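Acetyltransferase (Escherichia coli, PDB 7BYY) acts as the toxin of a toxin-antitoxin system, a GNAT-family enzyme that acetylates aminoacyl-tRNAs, probably including glycyl-tRNA, with acetyl-CoA as donor. Local coordinates at residues 10-15 / 59-64; 29-34 / 105-110; 76-81 / 95-100; 140-145 / 168-173; 16-21 / 44-49. The protein carries 1 engineered substitution. All blocks are in the same frame, centred on the assembly; numbering follows the deposited sequence.

Contact 1 of 5, residues 10-15 / 59-64; sequences LPIVLS and LIDRQS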
# COMPACT_ATOMS: atom_id res chain seq x y z
N LEU A 10 -7.59 -31.97 -9.59
CA LEU A 10 -7.60 -30.94 -8.57
C LEU A 10 -6.17 -30.55 -8.19
O LEU A 10 -5.27 -31.40 -8.17
CB LEU A 10 -8.35 -31.42 -7.34
CG LEU A 10 -9.87 -31.27 -7.38
CD1 LEU A 10 -10.52 -32.15 -6.32
CD2 LEU A 10 -10.29 -29.82 -7.22
N PRO A 11 -5.94 -29.28 -7.88
CA PRO A 11 -4.59 -28.86 -7.47
C PRO A 11 -4.18 -29.50 -6.16
O PRO A 11 -5.01 -29.79 -5.29
CB PRO A 11 -4.72 -27.33 -7.33
CG PRO A 11 -6.18 -27.10 -7.09
CD PRO A 11 -6.89 -28.16 -7.88
N ILE A 12 -2.88 -29.71 -6.01
CA ILE A 12 -2.36 -30.41 -4.84
C ILE A 12 -2.10 -29.45 -3.69
O ILE A 12 -2.41 -29.75 -2.54
CB ILE A 12 -1.09 -31.19 -5.23
CG1 ILE A 12 -1.43 -32.24 -6.30
CG2 ILE A 12 -0.48 -31.86 -4.02
CD1 ILE A 12 -2.70 -33.01 -6.00
N VAL A 13 -1.53 -28.28 -3.98
CA VAL A 13 -1.32 -27.24 -2.98
C VAL A 13 -2.26 -26.08 -3.29
O VAL A 13 -2.65 -25.85 -4.44
CB VAL A 13 0.14 -26.77 -2.92
CG1 VAL A 13 1.08 -27.96 -2.83
CG2 VAL A 13 0.49 -25.91 -4.13
N LEU A 14 -2.63 -25.34 -2.25
CA LEU A 14 -3.55 -24.23 -2.36
C LEU A 14 -2.91 -22.96 -1.80
O LEU A 14 -2.13 -23.01 -0.85
CB LEU A 14 -4.87 -24.51 -1.62
CG LEU A 14 -5.60 -25.80 -1.98
CD1 LEU A 14 -6.90 -25.92 -1.20
CD2 LEU A 14 -5.85 -25.88 -3.48
N SER A 15 -3.24 -21.83 -2.42
CA SER A 15 -2.80 -20.53 -1.95
C SER A 15 -3.95 -19.84 -1.23
O SER A 15 -5.06 -19.73 -1.77
CB SER A 15 -2.32 -19.67 -3.12
OG SER A 15 -1.73 -18.46 -2.67
N LEU A 59 0.75 -21.40 1.94
CA LEU A 59 0.73 -22.55 1.03
C LEU A 59 0.28 -23.76 1.83
O LEU A 59 1.04 -24.28 2.67
CB LEU A 59 2.11 -22.78 0.41
CG LEU A 59 2.32 -22.17 -0.97
CD1 LEU A 59 3.48 -22.85 -1.68
CD2 LEU A 59 1.04 -22.27 -1.79
N ILE A 60 -0.94 -24.22 1.57
CA ILE A 60 -1.54 -25.32 2.31
C ILE A 60 -1.63 -26.53 1.40
O ILE A 60 -1.93 -26.41 0.21
CB ILE A 60 -2.94 -24.92 2.85
CG1 ILE A 60 -2.86 -23.60 3.61
CG2 ILE A 60 -3.51 -26.02 3.72
CD1 ILE A 60 -1.84 -23.59 4.73
N ASP A 61 -1.36 -27.71 1.97
CA ASP A 61 -1.58 -28.96 1.26
C ASP A 61 -3.07 -29.28 1.30
O ASP A 61 -3.66 -29.35 2.38
CB ASP A 61 -0.76 -30.09 1.88
CG ASP A 61 -0.88 -31.39 1.11
OD1 ASP A 61 -0.41 -31.43 -0.05
OD2 ASP A 61 -1.43 -32.37 1.66
N ARG A 62 -3.68 -29.47 0.13
CA ARG A 62 -5.11 -29.73 0.09
C ARG A 62 -5.47 -31.03 0.79
O ARG A 62 -6.53 -31.12 1.42
CB ARG A 62 -5.60 -29.75 -1.36
CG ARG A 62 -7.10 -29.96 -1.51
CD ARG A 62 -7.46 -30.29 -2.95
NE ARG A 62 -6.56 -31.30 -3.51
CZ ARG A 62 -6.70 -32.61 -3.33
NH1 ARG A 62 -5.84 -33.45 -3.88
NH2 ARG A 62 -7.71 -33.08 -2.61
N GLN A 63 -4.60 -32.03 0.72
CA GLN A 63 -4.91 -33.33 1.30
C GLN A 63 -4.77 -33.31 2.82
O GLN A 63 -5.72 -33.62 3.55
CB GLN A 63 -4.00 -34.40 0.69
CG GLN A 63 -4.37 -35.82 1.08
CD GLN A 63 -5.78 -36.19 0.66
OE1 GLN A 63 -6.19 -35.93 -0.47
NE2 GLN A 63 -6.53 -36.79 1.58
N SER A 64 -3.59 -32.94 3.32
CA SER A 64 -3.29 -33.02 4.74
C SER A 64 -3.53 -31.73 5.50
O SER A 64 -3.65 -31.76 6.73
CB SER A 64 -1.83 -33.45 4.94
OG SER A 64 -0.95 -32.38 4.66

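Contact 2 of 5, residues 29-34 / 105-110; sequences QFDCGN and VARKYQ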
# COMPACT_ATOMS: atom_id res chain seq x y z
N GLN A 29 4.95 -25.59 14.87
CA GLN A 29 6.39 -25.82 14.84
C GLN A 29 7.04 -25.26 13.58
O GLN A 29 7.89 -24.37 13.69
CB GLN A 29 6.66 -27.33 15.00
CG GLN A 29 5.71 -27.98 16.01
CD GLN A 29 6.31 -29.18 16.71
OE1 GLN A 29 6.45 -29.18 17.94
NE2 GLN A 29 6.66 -30.20 15.95
N PHE A 30 6.63 -25.69 12.39
CA PHE A 30 7.05 -25.09 11.13
C PHE A 30 8.57 -24.91 11.05
O PHE A 30 9.11 -23.81 11.07
CB PHE A 30 6.34 -23.75 10.91
CG PHE A 30 6.49 -23.21 9.52
CD1 PHE A 30 5.79 -23.76 8.46
CD2 PHE A 30 7.35 -22.15 9.26
CE1 PHE A 30 5.93 -23.27 7.18
CE2 PHE A 30 7.50 -21.65 7.98
CZ PHE A 30 6.79 -22.21 6.95
N ASP A 31 9.26 -26.05 10.98
CA ASP A 31 10.71 -26.02 10.77
C ASP A 31 11.00 -25.65 9.32
O ASP A 31 10.74 -26.43 8.40
CB ASP A 31 11.32 -27.37 11.12
CG ASP A 31 12.83 -27.33 11.15
OD1 ASP A 31 13.40 -26.22 11.05
OD2 ASP A 31 13.45 -28.41 11.29
N CYS A 32 11.56 -24.45 9.10
CA CYS A 32 11.83 -23.97 7.76
C CYS A 32 13.30 -23.62 7.51
O CYS A 32 13.64 -23.25 6.38
CB CYS A 32 10.96 -22.74 7.45
SG CYS A 32 11.72 -21.15 7.89
N GLY A 33 14.16 -23.73 8.52
CA GLY A 33 15.57 -23.45 8.36
C GLY A 33 15.99 -22.05 8.77
O GLY A 33 17.19 -21.82 8.98
N ASN A 34 15.05 -21.12 8.89
CA ASN A 34 15.32 -19.77 9.37
C ASN A 34 14.77 -19.64 10.79
O ASN A 34 13.55 -19.53 10.96
CB ASN A 34 14.69 -18.73 8.45
CG ASN A 34 15.22 -17.32 8.69
OD1 ASN A 34 15.39 -16.90 9.84
ND2 ASN A 34 15.46 -16.59 7.61
N VAL A 105 9.76 -21.69 3.45
CA VAL A 105 9.16 -22.97 3.09
C VAL A 105 9.62 -24.00 4.11
O VAL A 105 10.82 -24.09 4.41
CB VAL A 105 9.56 -23.40 1.66
CG1 VAL A 105 9.17 -24.85 1.41
CG2 VAL A 105 8.91 -22.48 0.63
N ALA A 106 8.68 -24.77 4.64
CA ALA A 106 9.02 -25.82 5.59
C ALA A 106 10.04 -26.77 4.99
O ALA A 106 10.04 -27.05 3.79
CB ALA A 106 7.76 -26.59 6.02
N ARG A 107 10.93 -27.27 5.85
CA ARG A 107 12.12 -27.98 5.36
C ARG A 107 11.75 -29.27 4.64
O ARG A 107 12.41 -29.65 3.66
CB ARG A 107 13.07 -28.27 6.52
CG ARG A 107 13.98 -27.11 6.87
CD ARG A 107 15.23 -27.59 7.58
NE ARG A 107 14.91 -28.37 8.76
CZ ARG A 107 15.60 -29.42 9.18
NH1 ARG A 107 16.67 -29.82 8.50
NH2 ARG A 107 15.23 -30.07 10.27
N LYS A 108 10.71 -29.96 5.09
CA LYS A 108 10.33 -31.21 4.44
C LYS A 108 9.62 -31.01 3.11
O LYS A 108 9.24 -31.99 2.48
CB LYS A 108 9.46 -32.06 5.38
CG LYS A 108 8.09 -31.49 5.67
CD LYS A 108 7.17 -32.59 6.18
CE LYS A 108 6.31 -32.11 7.33
NZ LYS A 108 5.44 -33.20 7.86
N TYR A 109 9.45 -29.76 2.67
CA TYR A 109 8.96 -29.45 1.33
C TYR A 109 9.96 -28.68 0.50
O TYR A 109 9.66 -28.35 -0.66
CB TYR A 109 7.65 -28.64 1.39
CG TYR A 109 6.61 -29.19 2.33
CD1 TYR A 109 6.55 -28.79 3.65
CD2 TYR A 109 5.66 -30.11 1.88
CE1 TYR A 109 5.60 -29.28 4.51
CE2 TYR A 109 4.69 -30.60 2.73
CZ TYR A 109 4.67 -30.19 4.04
OH TYR A 109 3.72 -30.68 4.90
N GLN A 110 11.14 -28.37 1.04
CA GLN A 110 12.12 -27.59 0.31
C GLN A 110 12.68 -28.39 -0.86
O GLN A 110 12.41 -29.58 -1.03
CB GLN A 110 13.24 -27.13 1.24
CG GLN A 110 12.80 -26.09 2.26
CD GLN A 110 13.92 -25.68 3.20
OE1 GLN A 110 15.04 -26.19 3.12
NE2 GLN A 110 13.62 -24.76 4.11
O HOH W 1 12.98 -20.93 4.11

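Contact 3 of 5, residues 76-81 / 95-100; sequences YSLEKQ and IGVVRL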
# COMPACT_ATOMS: atom_id res chain seq x y z
N TYR A 76 5.41 0.00 2.75
CA TYR A 76 6.72 0.56 3.06
C TYR A 76 7.03 1.66 2.05
O TYR A 76 6.50 1.68 0.94
CB TYR A 76 7.79 -0.54 3.03
CG TYR A 76 9.09 -0.17 3.72
CD1 TYR A 76 9.08 0.46 4.95
CD2 TYR A 76 10.31 -0.48 3.14
CE1 TYR A 76 10.27 0.79 5.58
CE2 TYR A 76 11.50 -0.16 3.77
CZ TYR A 76 11.47 0.48 4.99
OH TYR A 76 12.65 0.80 5.61
N SER A 77 7.91 2.57 2.46
CA SER A 77 8.33 3.67 1.61
C SER A 77 9.83 3.87 1.74
O SER A 77 10.39 3.72 2.83
CB SER A 77 7.59 4.97 1.96
OG SER A 77 7.96 5.45 3.24
N LEU A 78 10.47 4.20 0.63
CA LEU A 78 11.92 4.39 0.57
C LEU A 78 12.23 5.73 -0.08
O LEU A 78 11.46 6.24 -0.89
CB LEU A 78 12.61 3.28 -0.22
CG LEU A 78 12.29 1.84 0.16
CD1 LEU A 78 12.31 0.95 -1.07
CD2 LEU A 78 13.28 1.34 1.19
N GLU A 79 13.38 6.29 0.29
CA GLU A 79 13.89 7.47 -0.39
C GLU A 79 14.46 7.09 -1.75
O GLU A 79 14.93 5.97 -1.96
CB GLU A 79 14.96 8.16 0.46
CG GLU A 79 14.63 8.24 1.94
CD GLU A 79 15.86 8.46 2.80
OE1 GLU A 79 16.61 9.43 2.53
OE2 GLU A 79 16.08 7.67 3.74
N LYS A 80 14.44 8.05 -2.68
CA LYS A 80 14.91 7.79 -4.03
C LYS A 80 16.40 7.46 -4.08
O LYS A 80 16.86 6.88 -5.07
CB LYS A 80 14.62 8.99 -4.94
CG LYS A 80 14.90 10.34 -4.31
CD LYS A 80 14.92 11.45 -5.36
CE LYS A 80 15.35 12.78 -4.75
NZ LYS A 80 15.74 13.78 -5.79
N GLN A 81 17.16 7.80 -3.03
CA GLN A 81 18.60 7.55 -3.07
C GLN A 81 18.91 6.06 -2.97
O GLN A 81 19.82 5.57 -3.66
CB GLN A 81 19.29 8.32 -1.94
CG GLN A 81 18.79 9.75 -1.71
CD GLN A 81 18.68 10.57 -2.98
OE1 GLN A 81 17.72 11.32 -3.16
NE2 GLN A 81 19.68 10.46 -3.85
N ILE A 95 9.41 6.93 -2.40
CA ILE A 95 9.06 5.83 -3.28
C ILE A 95 8.24 4.84 -2.46
O ILE A 95 8.75 4.22 -1.52
CB ILE A 95 10.30 5.16 -3.88
CG1 ILE A 95 10.97 6.09 -4.90
CG2 ILE A 95 9.94 3.83 -4.53
CD1 ILE A 95 10.06 6.48 -6.04
N GLY A 96 6.96 4.68 -2.82
CA GLY A 96 6.10 3.72 -2.15
C GLY A 96 6.23 2.35 -2.78
O GLY A 96 6.13 2.21 -4.01
N VAL A 97 6.47 1.34 -1.95
CA VAL A 97 6.65 -0.04 -2.39
C VAL A 97 5.95 -0.97 -1.41
O VAL A 97 5.53 -0.58 -0.33
CB VAL A 97 8.13 -0.44 -2.52
CG1 VAL A 97 8.86 0.43 -3.54
CG2 VAL A 97 8.81 -0.39 -1.16
N VAL A 98 5.85 -2.24 -1.81
CA VAL A 98 5.41 -3.30 -0.92
C VAL A 98 6.66 -4.04 -0.45
O VAL A 98 7.45 -4.52 -1.27
CB VAL A 98 4.43 -4.26 -1.61
CG1 VAL A 98 4.25 -5.52 -0.78
CG2 VAL A 98 3.10 -3.56 -1.85
N ARG A 99 6.85 -4.13 0.86
CA ARG A 99 8.01 -4.81 1.41
C ARG A 99 7.69 -6.26 1.70
O ARG A 99 6.68 -6.57 2.36
CB ARG A 99 8.51 -4.13 2.69
CG ARG A 99 9.67 -4.88 3.33
CD ARG A 99 10.20 -4.18 4.56
NE ARG A 99 9.12 -3.74 5.44
CZ ARG A 99 9.26 -3.53 6.74
NH1 ARG A 99 10.44 -3.72 7.32
NH2 ARG A 99 8.22 -3.12 7.46
N LEU A 100 8.53 -7.16 1.20
CA LEU A 100 8.48 -8.57 1.55
C LEU A 100 9.36 -8.78 2.78
O LEU A 100 10.59 -8.64 2.69
CB LEU A 100 8.93 -9.44 0.39
CG LEU A 100 8.66 -10.94 0.51
CD1 LEU A 100 7.17 -11.18 0.60
CD2 LEU A 100 9.24 -11.70 -0.67

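Contact 4 of 5, residues 140-145 / 168-173; sequences LDADPA and VPMFLA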
# COMPACT_ATOMS: atom_id res chain seq x y z
N LEU A 140 12.93 -5.89 -0.20
CA LEU A 140 13.14 -6.93 0.80
C LEU A 140 14.57 -6.85 1.32
O LEU A 140 15.44 -6.21 0.73
CB LEU A 140 12.84 -8.33 0.25
CG LEU A 140 13.57 -8.84 -0.99
CD1 LEU A 140 14.91 -9.46 -0.63
CD2 LEU A 140 12.70 -9.86 -1.70
N ASP A 141 14.79 -7.52 2.45
CA ASP A 141 16.10 -7.62 3.08
C ASP A 141 16.45 -9.10 3.15
O ASP A 141 15.98 -9.82 4.04
CB ASP A 141 16.09 -6.96 4.46
CG ASP A 141 16.34 -5.47 4.40
OD1 ASP A 141 17.45 -5.06 3.99
OD2 ASP A 141 15.43 -4.70 4.77
N ALA A 142 17.26 -9.57 2.21
CA ALA A 142 17.46 -10.99 1.98
C ALA A 142 18.55 -11.55 2.89
O ALA A 142 19.66 -11.02 2.95
CB ALA A 142 17.82 -11.26 0.52
N ASP A 143 18.22 -12.64 3.58
CA ASP A 143 19.23 -13.39 4.31
C ASP A 143 20.25 -13.96 3.32
O ASP A 143 19.89 -14.31 2.19
CB ASP A 143 18.58 -14.53 5.10
CG ASP A 143 19.49 -15.11 6.16
OD1 ASP A 143 20.35 -15.95 5.81
OD2 ASP A 143 19.36 -14.73 7.34
N PRO A 144 21.53 -14.05 3.70
CA PRO A 144 22.54 -14.60 2.77
C PRO A 144 22.18 -15.96 2.20
O PRO A 144 22.54 -16.25 1.05
CB PRO A 144 23.80 -14.67 3.64
CG PRO A 144 23.63 -13.57 4.61
CD PRO A 144 22.16 -13.50 4.92
N ALA A 145 21.47 -16.80 2.95
CA ALA A 145 21.03 -18.09 2.44
C ALA A 145 19.91 -17.97 1.41
O ALA A 145 19.42 -19.00 0.94
CB ALA A 145 20.59 -18.99 3.59
N VAL A 168 20.50 -8.11 3.21
CA VAL A 168 20.91 -7.08 2.26
C VAL A 168 19.68 -6.55 1.54
O VAL A 168 18.72 -7.30 1.33
CB VAL A 168 21.94 -7.63 1.25
CG1 VAL A 168 23.30 -7.79 1.91
CG2 VAL A 168 21.46 -8.94 0.65
N PRO A 169 19.65 -5.27 1.16
CA PRO A 169 18.47 -4.75 0.46
C PRO A 169 18.43 -5.21 -0.99
O PRO A 169 19.44 -5.21 -1.70
CB PRO A 169 18.65 -3.23 0.55
CG PRO A 169 20.12 -3.04 0.64
CD PRO A 169 20.65 -4.22 1.42
N MET A 170 17.24 -5.63 -1.42
CA MET A 170 17.01 -6.04 -2.80
C MET A 170 15.70 -5.43 -3.28
O MET A 170 14.78 -5.18 -2.49
CB MET A 170 16.97 -7.57 -2.94
CG MET A 170 18.19 -8.28 -2.36
SD MET A 170 18.34 -10.00 -2.89
CE MET A 170 18.84 -9.79 -4.60
N PHE A 171 15.61 -5.19 -4.59
CA PHE A 171 14.48 -4.47 -5.17
C PHE A 171 14.09 -5.10 -6.49
O PHE A 171 14.94 -5.59 -7.25
CB PHE A 171 14.81 -2.98 -5.37
CG PHE A 171 13.65 -2.17 -5.88
CD1 PHE A 171 12.66 -1.72 -5.02
CD2 PHE A 171 13.55 -1.85 -7.23
CE1 PHE A 171 11.60 -0.97 -5.49
CE2 PHE A 171 12.49 -1.10 -7.71
CZ PHE A 171 11.52 -0.66 -6.83
N LEU A 172 12.79 -5.09 -6.77
CA LEU A 172 12.24 -5.57 -8.04
C LEU A 172 11.13 -4.63 -8.47
O LEU A 172 10.10 -4.54 -7.80
CB LEU A 172 11.72 -7.00 -7.91
CG LEU A 172 11.15 -7.64 -9.18
CD1 LEU A 172 12.19 -7.66 -10.29
CD2 LEU A 172 10.64 -9.04 -8.88
N ALA A 173 11.34 -3.92 -9.58
CA ALA A 173 10.38 -2.93 -10.04
C ALA A 173 9.06 -3.59 -10.43
O ALA A 173 8.99 -4.77 -10.76
CB ALA A 173 10.95 -2.14 -11.21

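Contact 5 of 5, residues 16-21 / 44-49; sequences CNYQSD and SLKKSV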
# COMPACT_ATOMS: atom_id res chain seq x y z
N CYS A 16 -3.70 -19.40 0.00
CA CYS A 16 -4.73 -18.79 0.83
C CYS A 16 -4.18 -17.56 1.52
O CYS A 16 -3.01 -17.54 1.93
CB CYS A 16 -5.26 -19.77 1.89
SG CYS A 16 -5.64 -21.44 1.30
N ASN A 17 -5.02 -16.53 1.65
CA ASN A 17 -4.73 -15.44 2.57
C ASN A 17 -4.91 -15.96 3.99
O ASN A 17 -6.01 -16.37 4.37
CB ASN A 17 -5.66 -14.26 2.31
CG ASN A 17 -5.16 -13.36 1.21
OD1 ASN A 17 -5.52 -13.52 0.05
ND2 ASN A 17 -4.31 -12.40 1.57
N TYR A 18 -3.83 -15.96 4.77
CA TYR A 18 -3.87 -16.58 6.08
C TYR A 18 -4.88 -15.88 6.99
O TYR A 18 -4.86 -14.65 7.11
CB TYR A 18 -2.49 -16.57 6.73
CG TYR A 18 -2.54 -16.99 8.18
CD1 TYR A 18 -2.42 -16.06 9.20
CD2 TYR A 18 -2.74 -18.32 8.53
CE1 TYR A 18 -2.48 -16.43 10.53
CE2 TYR A 18 -2.80 -18.71 9.85
CZ TYR A 18 -2.68 -17.76 10.85
OH TYR A 18 -2.74 -18.13 12.17
N GLN A 19 -5.75 -16.66 7.61
CA GLN A 19 -6.73 -16.16 8.56
C GLN A 19 -6.18 -16.33 9.98
O GLN A 19 -5.71 -17.42 10.33
CB GLN A 19 -8.07 -16.88 8.41
CG GLN A 19 -8.49 -17.12 6.97
CD GLN A 19 -9.63 -16.22 6.54
OE1 GLN A 19 -10.56 -15.96 7.31
NE2 GLN A 19 -9.57 -15.73 5.31
N SER A 20 -6.27 -15.27 10.78
CA SER A 20 -5.69 -15.29 12.12
C SER A 20 -6.37 -16.29 13.05
O SER A 20 -5.75 -16.71 14.03
CB SER A 20 -5.74 -13.89 12.73
OG SER A 20 -6.96 -13.24 12.44
N ASP A 21 -7.61 -16.68 12.76
CA ASP A 21 -8.34 -17.62 13.60
C ASP A 21 -8.17 -19.06 13.15
O ASP A 21 -8.91 -19.94 13.63
CB ASP A 21 -9.83 -17.25 13.64
CG ASP A 21 -10.38 -16.90 12.27
OD1 ASP A 21 -9.65 -16.27 11.47
OD2 ASP A 21 -11.55 -17.26 11.99
N SER A 44 4.02 -15.62 16.87
CA SER A 44 3.63 -14.24 16.61
C SER A 44 2.81 -14.03 15.35
O SER A 44 2.40 -12.90 15.08
CB SER A 44 4.87 -13.34 16.54
OG SER A 44 4.56 -12.07 16.01
N LEU A 45 2.55 -15.08 14.57
CA LEU A 45 1.87 -14.89 13.29
C LEU A 45 0.43 -14.44 13.48
O LEU A 45 -0.05 -13.54 12.76
CB LEU A 45 1.93 -16.18 12.47
CG LEU A 45 1.02 -16.22 11.24
CD1 LEU A 45 1.46 -15.20 10.19
CD2 LEU A 45 0.96 -17.62 10.65
N LYS A 46 -0.28 -15.03 14.44
CA LYS A 46 -1.70 -14.73 14.62
C LYS A 46 -1.91 -13.28 15.04
O LYS A 46 -2.81 -12.61 14.52
CB LYS A 46 -2.30 -15.68 15.66
CG LYS A 46 -2.47 -17.11 15.19
CD LYS A 46 -3.34 -17.89 16.16
CE LYS A 46 -4.03 -19.06 15.48
NZ LYS A 46 -5.18 -19.57 16.29
N LYS A 47 -1.09 -12.78 15.96
CA LYS A 47 -1.32 -11.44 16.49
C LYS A 47 -0.83 -10.35 15.56
O LYS A 47 -1.33 -9.22 15.62
CB LYS A 47 -0.63 -11.31 17.85
CG LYS A 47 -0.65 -12.60 18.63
CD LYS A 47 0.42 -12.59 19.69
CE LYS A 47 -0.22 -12.62 21.07
NZ LYS A 47 0.72 -12.90 22.18
N SER A 48 0.13 -10.65 14.69
CA SER A 48 0.61 -9.64 13.76
C SER A 48 -0.48 -9.24 12.78
O SER A 48 -0.76 -8.05 12.59
CB SER A 48 1.85 -10.15 13.02
OG SER A 48 2.97 -10.16 13.89
N VAL A 49 -1.12 -10.22 12.14
CA VAL A 49 -2.17 -9.89 11.18
C VAL A 49 -3.46 -9.47 11.86
O VAL A 49 -4.28 -8.78 11.24
CB VAL A 49 -2.43 -11.06 10.20
CG1 VAL A 49 -1.11 -11.63 9.70
CG2 VAL A 49 -3.27 -12.14 10.86

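Contact 1 of 5, residues 10-15 / 59-64
Leu14 and Ile60 join the two strands through both of their peptide groups: Leu14 N donates to Ile60 O at 2.8 Å, and Ile60 N returns a bond of 3.0 Å to Leu14 O. Past the regular pairing, Arg62 continues the exchange. Its backbone N gives a bond of 3.0 Å to Ile12 O, while its side-chain NE reaches Pro11 O at 2.8 Å, nearly along the C=O axis. A turn at chi3 (46°) places that NE, and Pro11 O lies at the edge of the guanidinium, in its plane; the arginine side chain thereby serves a second carbonyl beside the one its backbone takes. This is the antiparallel pairing of strand 13-17, outermost at this end of the GNAT sheet, with strand 55-61. On the face with Ile60, Leu14 CG rests 4.0 Å from Arg62 CB. On the other face the apolar Val13 and Leu59 turn toward helix 114-132, where they meet Phe114 and Leu118. Asp61 lies on that face too and ends the strand with an Asx motif: its OD2 accepts from Ser64 N at 2.8 Å and from Ser64 OG at 3.0 Å, the two donors arriving from opposite faces of the carboxylate plane.

Contact 2 of 5, residues 29-34 / 105-110
Asp31 and Arg107 form a salt bridge in which a single oxygen does the work: OD2 takes a bond from Arg107 NH2 at 2.6 Å and a weak one from NE at 2.9 Å. The oxygen lies at the guanidinium edge, near its plane, yet the carboxylate and guanidinium planes are 53° apart, and Asp31 OD1 stays farther, 3.5 Å from Arg107 NE. OD1 also sits close to Asp38 OD2 of helix 35-50, a clustering of negative charge that the arginine would be expected to ease. The backbones add their own link, Arg107 N to Asp31 O at 2.7 Å. Gln110, extended beyond CG, holds its NE2 2.9 Å from Val105 O within its own loop, and from there makes a weak bond across to Cys32 O. Next to it Gly33 has a positive phi (97°), which suits a residue without a side chain, and Arg107 CG packs 3.6 Å from Cys32 C. Deeper in, Phe30 sets ring atom CE1 4.0 Å from Ala106 CB; alanine's single methyl allows the close approach, and the ring also touches Val41 of helix 35-50 and Leu67. The contact thus ties the loop leading to helix 35-50 to the turn between strand 94-105 and helix 114-132, the strand-to-helix connection that in GNAT enzymes characteristically binds the pyrophosphate of coenzyme A.

Contact 3 of 5, residues 76-81 / 95-100
The ring of Tyr76 carries the guanidinium of Arg99 on one face. The two residues sit on the antiparallel pair of strands 67-79 and 94-105, in the middle of the GNAT sheet, where strand 94-105 is flanked on its other edge by the parallel strand 137-142. The two groups lie nearly flat on each other, planes 22° apart, and Arg99 CZ stands 4.5 Å from the ring centroid and 14° off its normal, a cation-pi arrangement. CZ is thus near the ring normal, while Arg99 NE lies toward the rim, 4.0 Å from Tyr76 CG. Arg99 bends at chi3 (46°), which brings NE over the ring; beyond it, Arg99 NH2 is hydrogen-bonded to Thr74 OG1. An aromatic ring and a long, flat cation suit this partly exposed place. Backbone bonds join Tyr76 with Val97, as in Val97 N to Tyr76 O at 2.9 Å, and Leu78 with Ile95, as in Leu78 N to Ile95 O at 2.8 Å. Between these pairs Ser77 stands across from Gly96, their CA atoms 4.4 Å apart. The Ser77 hydroxyl is hydrogen-bonded to Ser77 OG of the second subunit, at the dimer interface. The opposite face, with Tyr76, is apolar farther along: Leu78 crosses Val97 at about a right angle and sets its CD1 3.7 Å from Val97 CG2.

Contact 4 of 5, residues 140-145 / 168-173
Leu140 and Met170 touch through their aliphatic parts, Leu140 CD1 lying 3.6 Å from Met170 CB. They are paired residues of the antiparallel strands 137-142 and 168-173, and the second of these is the strand that, in the GNAT order, slots between 137-142 and the short 156-157. Leu140 has its CG between the backbone N and the carbonyl carbon (chi1 57°), which puts that CG 4.1 Å from Met170 CB. On the same face Met170 SD comes 3.7 Å from Ala142 CB; the thin, flexible methionine fits beside a residue as small as alanine. Four backbone bonds set this register, among them Met170 N to Leu140 O at 2.9 Å and Ala142 N to Val168 O at 2.8 Å. Pro169 falls on the non-hydrogen-bonded position opposite Asp141, so its lack of an N-H costs this pairing nothing. The next shell is helix 147-151, which closes over the Leu140 face: Tyr150 meets Leu140 and Ala142, and Ile147 meets Val168 and Met170. Where strand 137-142 ends, the chain leaves through an Asx turn at the less well ordered Asp143, whose OD1 uses its anti lone pair to accept from Ala145 N at 3.2 Å.

Contact 5 of 5, residues 16-21 / 44-49
Tyr18 and Leu45 reach toward each other tip to tip, and the methyl CD2 of Leu45 settles over one face of the ring in a CH-pi contact, 3.8 Å from the centroid and 18° off the normal. Leu45 CG follows, 3.6 Å from Tyr18 CE1. Tyr18 keeps CG anti to its backbone N (chi1 170°), which carries that atom toward the helix. Lys46 crosses the tyrosine at about a right angle, its CG at the ring's edge, 3.2 Å from Tyr18 OH. Tyr18 is buried, and its hydroxyl is hydrogen-bonded to Gln27 NE2 and to Ile22 O. In this way the chain that leaves strand 13-17 is folded against helix 35-50, the helix that precedes the second strand of the GNAT sheet. Lys46, extended beyond CG, runs its methylenes past the carbonyl of Ser20, CE coming 3.3 Å from Ser20 O, before NZ bonds Thr23 OG1; a lysine can thus pack with its stem and still reach a polar partner. One turn on, Val49 CG2 meets Ser20 CB at 3.6 Å and flanks the ring edge, 4.3 Å from Tyr18 CD1. On the helix itself Ser48 OG bonds Ser44 O at 3.0 Å.

Contacts 1, 3 and 4 are antiparallel strand pairs of one sheet, yet they differ with place. Contact 1 lies at the surface on the outermost strand and leans on arginine and carbonyl bonds; contacts 3 and 4, both buried, pack mainly apolar side chains, with contact 3 adding a cation-pi stack and the subunit interface. These two touch, Val97 CG1 lying 3.6 Å from Phe171 CE1. Contacts 1 and 5 share strand 13-17 and meet where Ile60 packs on Cys16, but contact 5 joins loop to helix by aromatic and aliphatic packing. Contact 2, partly buried between two loops, relies most on charge, its centre about 29 Å from that of contact 3.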